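Local coordinates for response regulator CheY-like protein (Mesorhizobium loti, PDB 3SNK) that forms the CheY-like N-terminal domain of a pilus assembly protein to which ATP binding and ATP hydrolysis are tentatively assigned, at residues K15-F20 against I62-L67; D48-G53 against P76-A81; V88-V93 against V106-S111. All coordinates share one frame; numbering follows the deposited sequence.

The three contacts lie on one parallel five-stranded receiver-type sheet and its surroundings. Contact 1 pairs strands 15-20 and 62-68 near the domain centre; contact 3, its centre about 10 Å away, adds the neighbouring strand 90-94, with V63 O 2.8 Å from I91 N in a probable hydrogen bond. Contact 2 lies about 13 Å, centre to centre, from each of the others, on the sheet face carrying V63 and L65. Selenomethionine M108 joins all three: its CE is 3.6 Å from L65 CD2 and 3.7 Å from F50 CE2. D66 of contact 1 occupies the position of the phosphoacceptor aspartate in receiver domains, though its role here is inferred only from the fold.

Contact 1 (K15-F20 against I62-L67)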
# COMPACT_ATOMS: atom_id res chain seq x y z
N LYS A 15 -7.92 12.97 3.17
CA LYS A 15 -8.03 11.65 2.56
C LYS A 15 -7.26 10.62 3.37
O LYS A 15 -6.03 10.68 3.45
CB LYS A 15 -7.54 11.68 1.10
CG LYS A 15 -7.94 10.44 0.32
CD LYS A 15 -7.42 10.50 -1.10
CE LYS A 15 -8.28 9.70 -2.03
NZ LYS A 15 -7.87 9.89 -3.44
N GLN A 16 -7.99 9.65 3.92
CA GLN A 16 -7.40 8.57 4.70
C GLN A 16 -6.49 7.69 3.83
O GLN A 16 -6.83 7.34 2.71
CB GLN A 16 -8.48 7.72 5.38
CG GLN A 16 -9.05 8.37 6.65
CD GLN A 16 -10.36 7.77 7.12
OE1 GLN A 16 -10.53 6.55 7.21
NE2 GLN A 16 -11.30 8.63 7.49
N VAL A 17 -5.33 7.39 4.37
CA VAL A 17 -4.29 6.58 3.75
C VAL A 17 -3.94 5.48 4.76
O VAL A 17 -3.58 5.77 5.92
CB VAL A 17 -3.03 7.40 3.32
CG1 VAL A 17 -1.99 6.52 2.64
CG2 VAL A 17 -3.41 8.57 2.40
N ALA A 18 -4.12 4.21 4.35
CA ALA A 18 -3.71 3.07 5.16
C ALA A 18 -2.39 2.58 4.61
O ALA A 18 -2.28 2.31 3.42
CB ALA A 18 -4.78 1.98 5.16
N LEU A 19 -1.34 2.60 5.43
CA LEU A 19 0.00 2.17 5.06
C LEU A 19 0.34 0.87 5.82
O LEU A 19 0.14 0.80 7.04
CB LEU A 19 0.99 3.31 5.39
CG LEU A 19 2.48 3.06 5.25
CD1 LEU A 19 2.87 2.81 3.84
CD2 LEU A 19 3.27 4.26 5.76
N PHE A 20 0.81 -0.16 5.09
CA PHE A 20 1.17 -1.48 5.64
C PHE A 20 2.58 -1.79 5.23
O PHE A 20 2.87 -1.77 4.04
CB PHE A 20 0.20 -2.60 5.14
CG PHE A 20 -1.23 -2.34 5.52
CD1 PHE A 20 -1.69 -2.62 6.80
CD2 PHE A 20 -2.11 -1.73 4.63
CE1 PHE A 20 -2.99 -2.29 7.19
CE2 PHE A 20 -3.43 -1.47 4.99
CZ PHE A 20 -3.85 -1.73 6.28
N ILE A 62 -6.86 5.44 0.05
CA ILE A 62 -5.73 4.79 -0.60
C ILE A 62 -5.08 3.83 0.35
O ILE A 62 -4.92 4.16 1.53
CB ILE A 62 -4.65 5.83 -1.09
CG1 ILE A 62 -5.22 6.84 -2.08
CG2 ILE A 62 -3.39 5.16 -1.67
CD1 ILE A 62 -4.56 8.18 -1.95
N VAL A 63 -4.61 2.70 -0.17
CA VAL A 63 -3.82 1.73 0.57
C VAL A 63 -2.41 1.71 -0.02
O VAL A 63 -2.25 1.72 -1.25
CB VAL A 63 -4.46 0.32 0.56
CG1 VAL A 63 -3.52 -0.74 1.13
CG2 VAL A 63 -5.75 0.33 1.35
N ILE A 64 -1.39 1.69 0.83
CA ILE A 64 0.00 1.55 0.40
C ILE A 64 0.50 0.27 1.01
O ILE A 64 0.50 0.11 2.24
CB ILE A 64 0.91 2.76 0.68
CG1 ILE A 64 0.36 4.01 -0.02
CG2 ILE A 64 2.36 2.46 0.23
CD1 ILE A 64 0.96 5.31 0.42
N LEU A 65 0.84 -0.67 0.15
CA LEU A 65 1.23 -1.97 0.65
C LEU A 65 2.69 -2.24 0.30
O LEU A 65 3.06 -2.32 -0.87
CB LEU A 65 0.28 -3.06 0.12
CG LEU A 65 0.57 -4.52 0.51
CD1 LEU A 65 0.42 -4.74 2.03
CD2 LEU A 65 -0.33 -5.46 -0.26
N ASP A 66 3.53 -2.32 1.34
CA ASP A 66 4.94 -2.65 1.18
C ASP A 66 5.08 -4.16 1.25
O ASP A 66 5.00 -4.73 2.33
CB ASP A 66 5.80 -1.97 2.26
CG ASP A 66 7.29 -2.30 2.23
OD1 ASP A 66 7.76 -2.82 1.18
OD2 ASP A 66 8.00 -1.98 3.23
N LEU A 67 5.27 -4.78 0.09
CA LEU A 67 5.41 -6.23 -0.05
C LEU A 67 6.83 -6.71 0.25
O LEU A 67 7.02 -7.89 0.57
CB LEU A 67 5.01 -6.64 -1.48
CG LEU A 67 3.53 -6.44 -1.80
CD1 LEU A 67 3.33 -6.35 -3.27
CD2 LEU A 67 2.70 -7.57 -1.20
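L19 and I64 interlock as knob and hollow: CD1 of L19 presses into the branch point of I64, 3.7 Å from I64 CG2 and equally near I64 CB. The other arm of I64 lies against V17: with chi2 extended at 167°, I64 CD1 reaches V17 CG1 (3.9 Å). The extended K15 chain crosses I62 at about a right angle, K15 CD 3.8 Å from I62 CD1. On the face of A18, V63, F20 and L65, V63 CG1 butts against the edge of the F20 ring, in its plane and 3.9 Å from F20 CD2, while L65 CD1 packs on F20 CB. Helix 24-36 covers the I64 face through L34 and F26; W85 meets the F20 ring on the other.

The register is parallel, V17 opposite I62 through F20 opposite L65, with the axes 14° apart. Backbone bonds alternate in direction: A18 N gives to I62 O (2.9 Å) and A18 O accepts I64 N; F20 repeats this with I64 O and D66 N. I62 N reaches Q16 O at a longer 3.3 Å. D66 OD2 is hydrogen-bonded to S21 OG and salt-bridged to K116; the lysine pairing is consistent with the receiver phosphoacceptor site. The chemistry thus divides: backbone polar groups fix the register, apolar side chains close both faces, and the D66 carboxylate sits at the C-terminal end of strand 62-68, where receiver domains carry their active site.

Contact 2 (D48-G53 against P76-A81)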
# COMPACT_ATOMS: atom_id res chain seq x y z
N ASP A 48 1.13 -7.67 7.58
CA ASP A 48 0.07 -8.66 7.73
C ASP A 48 -1.29 -8.08 8.19
O ASP A 48 -2.29 -8.78 8.03
CB ASP A 48 0.52 -9.80 8.65
CG ASP A 48 1.67 -10.65 8.10
OD1 ASP A 48 1.98 -10.51 6.88
OD2 ASP A 48 2.23 -11.46 8.87
N ASP A 49 -1.35 -6.81 8.68
CA ASP A 49 -2.61 -6.16 9.11
C ASP A 49 -3.51 -5.85 7.90
O ASP A 49 -4.71 -5.60 8.06
CB ASP A 49 -2.36 -4.89 9.93
CG ASP A 49 -2.13 -5.16 11.42
OD1 ASP A 49 -1.37 -6.10 11.75
OD2 ASP A 49 -2.69 -4.40 12.25
N PHE A 50 -2.92 -5.89 6.70
CA PHE A 50 -3.64 -5.69 5.45
C PHE A 50 -4.71 -6.80 5.29
O PHE A 50 -5.81 -6.52 4.81
CB PHE A 50 -2.65 -5.70 4.28
CG PHE A 50 -3.30 -5.72 2.92
CD1 PHE A 50 -3.70 -4.54 2.31
CD2 PHE A 50 -3.52 -6.92 2.25
CE1 PHE A 50 -4.31 -4.55 1.04
CE2 PHE A 50 -4.14 -6.94 0.99
CZ PHE A 50 -4.53 -5.76 0.40
N LEU A 51 -4.38 -8.04 5.71
CA LEU A 51 -5.24 -9.22 5.60
C LEU A 51 -6.55 -9.07 6.37
O LEU A 51 -7.51 -9.78 6.07
CB LEU A 51 -4.51 -10.47 6.08
CG LEU A 51 -3.25 -10.89 5.30
CD1 LEU A 51 -2.52 -12.00 6.03
CD2 LEU A 51 -3.59 -11.32 3.88
N LYS A 52 -6.58 -8.17 7.36
CA LYS A 52 -7.75 -7.94 8.22
C LYS A 52 -8.81 -7.09 7.54
O LYS A 52 -9.96 -7.09 7.97
CB LYS A 52 -7.32 -7.29 9.54
CG LYS A 52 -6.61 -8.22 10.50
CD LYS A 52 -5.87 -7.41 11.56
CE LYS A 52 -5.08 -8.26 12.52
NZ LYS A 52 -4.56 -7.46 13.66
N GLY A 53 -8.42 -6.37 6.49
CA GLY A 53 -9.34 -5.48 5.80
C GLY A 53 -9.50 -4.16 6.54
O GLY A 53 -8.88 -3.96 7.59
N PRO A 76 -2.06 -17.72 1.33
CA PRO A 76 -3.19 -18.32 0.62
C PRO A 76 -4.39 -17.44 0.20
O PRO A 76 -4.85 -17.59 -0.94
CB PRO A 76 -3.65 -19.46 1.55
CG PRO A 76 -2.76 -19.40 2.76
CD PRO A 76 -1.55 -18.64 2.37
N GLY A 77 -4.91 -16.58 1.07
CA GLY A 77 -6.07 -15.79 0.63
C GLY A 77 -5.82 -14.32 0.34
O GLY A 77 -6.73 -13.50 0.52
N ILE A 78 -4.61 -13.98 -0.14
CA ILE A 78 -4.18 -12.61 -0.37
C ILE A 78 -5.06 -11.81 -1.38
O ILE A 78 -5.38 -10.66 -1.09
CB ILE A 78 -2.66 -12.50 -0.72
CG1 ILE A 78 -2.16 -11.03 -0.72
CG2 ILE A 78 -2.28 -13.21 -2.02
CD1 ILE A 78 -2.44 -10.28 0.56
N VAL A 79 -5.42 -12.40 -2.53
CA VAL A 79 -6.22 -11.70 -3.55
C VAL A 79 -7.65 -11.48 -3.04
O VAL A 79 -8.23 -10.41 -3.32
CB VAL A 79 -6.18 -12.42 -4.93
CG1 VAL A 79 -7.08 -11.72 -5.95
CG2 VAL A 79 -4.72 -12.47 -5.45
N GLU A 80 -8.16 -12.44 -2.25
CA GLU A 80 -9.49 -12.35 -1.63
C GLU A 80 -9.47 -11.30 -0.54
O GLU A 80 -10.45 -10.57 -0.42
CB GLU A 80 -9.95 -13.70 -1.04
CG GLU A 80 -10.24 -14.79 -2.06
CD GLU A 80 -9.05 -15.64 -2.47
OE1 GLU A 80 -7.89 -15.23 -2.23
OE2 GLU A 80 -9.29 -16.70 -3.09
N ALA A 81 -8.36 -11.20 0.22
CA ALA A 81 -8.21 -10.17 1.26
C ALA A 81 -8.16 -8.78 0.63
O ALA A 81 -8.67 -7.83 1.22
CB ALA A 81 -6.98 -10.42 2.13
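L51 and A81 bring the two backbones nearest, CA to CA 5.3 Å, where the 3-10 segment 48-52 meets the opening turn of helix 78-82. The former is wound by L51 N to D48 O (3.2 Å) and by K52 N to D49 O, and it ends at G53, whose phi of 81° takes the chain out of the turn. The latter starts from G77 at the N-cap position, whose O receives A81 N.

Between the two segments the contact is wholly apolar, and I78 CD1 is its pivot. It lies 3.7 Å from L51 CD2 and 3.8 Å from F50 CE2, so a single methyl touches two consecutive residues of the 3-10 turn. Both pairs of side chains cross at about a right angle. I78 holds CG1 anti to the backbone N (chi1 -170°), and CD1 at the end of that branch makes both contacts. L51 CD2 serves two partners as well, since its second neighbour is A81 CB at 3.9 Å.

In the receiver fold the connection between the second and third strands normally carries a helix; here, between strands 40-45 and 62-68, the contact uses this short 3-10 turn. Its partner, helix 78-82, belongs to the following crossover, from strand 62-68 to strand 90-94, so the contact ties two successive connections together above the sheet. F50 has CG anti to its backbone N (chi1 171°), and its ring packs on V63 and L65 of strand 62-68. W85 stacks on the F50 ring while its NE1 bonds F50 O, and selenomethionine M108 touches both F50 and I78.

Contact 3 (V88-V93 against V106-S111); sequences VPLIAV and VRMNAS
L90 lays its side chain over the turn 108-110: CD2 comes within 3.6 Å of M108 O and 4.1 Å of the CE methyl of M108, a selenomethionine, while CG rests 4.0 Å from A110 CB. The chi1 of 168° sets L90 CG anti to the backbone N, facing A110 CB. A110 CB is shared, since A92 CB also lies 4.0 Å from it. The single direct hydrogen bond runs from S111 N to L90 O, 2.8 Å long and bent to 145° at the hydrogen.

The segments are two parts of one beta-alpha-beta crossover, from strand 90-94 through helix 99-107 to strand 112-115, and their touching parts run 105° apart. N109, with positive phi, turns the chain out of the helix so that A110 and S111 meet the strand at L90. A water ties in the start of strand 90-94, accepting from L90 N at 2.9 Å and donating to N109 O at 2.8 Å. R82 grips the same turn, with NE on M108 O and NH2 on N109 O. S111 OG, 4.1 Å from I91 CG1, is hydrogen-bonded to H130 NE2.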
# COMPACT_ATOMS: atom_id res chain seq x y z
N VAL A 88 -10.69 0.57 -3.38
CA VAL A 88 -9.81 1.69 -3.06
C VAL A 88 -8.49 1.49 -3.87
O VAL A 88 -8.07 0.33 -4.04
CB VAL A 88 -9.54 1.89 -1.54
CG1 VAL A 88 -10.82 1.94 -0.73
CG2 VAL A 88 -8.60 0.83 -0.99
N PRO A 89 -7.87 2.56 -4.40
CA PRO A 89 -6.57 2.40 -5.06
C PRO A 89 -5.55 1.76 -4.14
O PRO A 89 -5.50 2.04 -2.92
CB PRO A 89 -6.15 3.84 -5.41
CG PRO A 89 -7.42 4.63 -5.37
CD PRO A 89 -8.28 3.98 -4.34
N LEU A 90 -4.73 0.89 -4.72
CA LEU A 90 -3.70 0.18 -4.01
C LEU A 90 -2.36 0.50 -4.64
O LEU A 90 -2.19 0.38 -5.86
CB LEU A 90 -4.00 -1.34 -4.03
CG LEU A 90 -2.87 -2.31 -3.58
CD1 LEU A 90 -2.55 -2.12 -2.13
CD2 LEU A 90 -3.29 -3.78 -3.79
N ILE A 91 -1.43 0.99 -3.83
CA ILE A 91 -0.09 1.30 -4.34
C ILE A 91 0.80 0.21 -3.80
O ILE A 91 0.87 0.03 -2.58
CB ILE A 91 0.39 2.74 -4.01
CG1 ILE A 91 -0.50 3.76 -4.74
CG2 ILE A 91 1.87 2.92 -4.42
CD1 ILE A 91 -0.45 5.19 -4.15
N ALA A 92 1.41 -0.56 -4.71
CA ALA A 92 2.28 -1.65 -4.27
C ALA A 92 3.73 -1.22 -4.35
O ALA A 92 4.16 -0.63 -5.34
CB ALA A 92 2.05 -2.89 -5.11
N VAL A 93 4.48 -1.50 -3.28
CA VAL A 93 5.90 -1.24 -3.18
C VAL A 93 6.56 -2.58 -2.93
O VAL A 93 6.17 -3.32 -2.01
CB VAL A 93 6.29 -0.17 -2.12
CG1 VAL A 93 7.78 0.19 -2.21
CG2 VAL A 93 5.43 1.08 -2.25
N VAL A 106 -0.53 -8.93 -10.13
CA VAL A 106 -1.45 -8.56 -11.20
C VAL A 106 -2.90 -8.76 -10.71
O VAL A 106 -3.71 -7.85 -10.86
CB VAL A 106 -1.18 -9.29 -12.55
CG1 VAL A 106 -2.36 -9.12 -13.50
CG2 VAL A 106 0.10 -8.78 -13.20
N ARG A 107 -3.20 -9.91 -10.07
CA ARG A 107 -4.54 -10.22 -9.59
C ARG A 107 -4.96 -9.29 -8.46
O ARG A 107 -6.15 -9.09 -8.27
CB ARG A 107 -4.66 -11.67 -9.13
CG ARG A 107 -4.53 -12.67 -10.26
CD ARG A 107 -5.12 -14.01 -9.88
NE ARG A 107 -4.39 -14.66 -8.79
CZ ARG A 107 -3.35 -15.46 -8.97
NH1 ARG A 107 -2.89 -15.72 -10.19
NH2 ARG A 107 -2.75 -16.01 -7.92
N MSE A 108 -4.00 -8.74 -7.71
CA MSE A 108 -4.27 -7.80 -6.63
C MSE A 108 -4.67 -6.42 -7.15
O MSE A 108 -5.09 -5.59 -6.36
CB MSE A 108 -3.12 -7.72 -5.65
CG MSE A 108 -3.17 -8.90 -4.68
SE MSE A 108 -1.64 -8.71 -3.64
CE MSE A 108 -2.48 -7.53 -2.28
N ASN A 109 -4.56 -6.17 -8.45
CA ASN A 109 -5.10 -4.97 -9.08
C ASN A 109 -4.63 -3.67 -8.37
O ASN A 109 -5.44 -2.85 -7.89
CB ASN A 109 -6.66 -5.08 -9.09
CG ASN A 109 -7.34 -4.05 -9.95
OD1 ASN A 109 -6.71 -3.32 -10.71
ND2 ASN A 109 -8.65 -3.99 -9.88
N ALA A 110 -3.30 -3.49 -8.33
CA ALA A 110 -2.67 -2.30 -7.81
C ALA A 110 -2.60 -1.27 -8.92
O ALA A 110 -2.44 -1.64 -10.08
CB ALA A 110 -1.28 -2.63 -7.29
N SER A 111 -2.78 0.02 -8.60
CA SER A 111 -2.73 1.07 -9.62
C SER A 111 -1.28 1.39 -9.96
O SER A 111 -0.97 1.67 -11.11
CB SER A 111 -3.43 2.34 -9.15
OG SER A 111 -2.73 2.97 -8.09
O HOH W 1 -5.57 -0.11 -7.26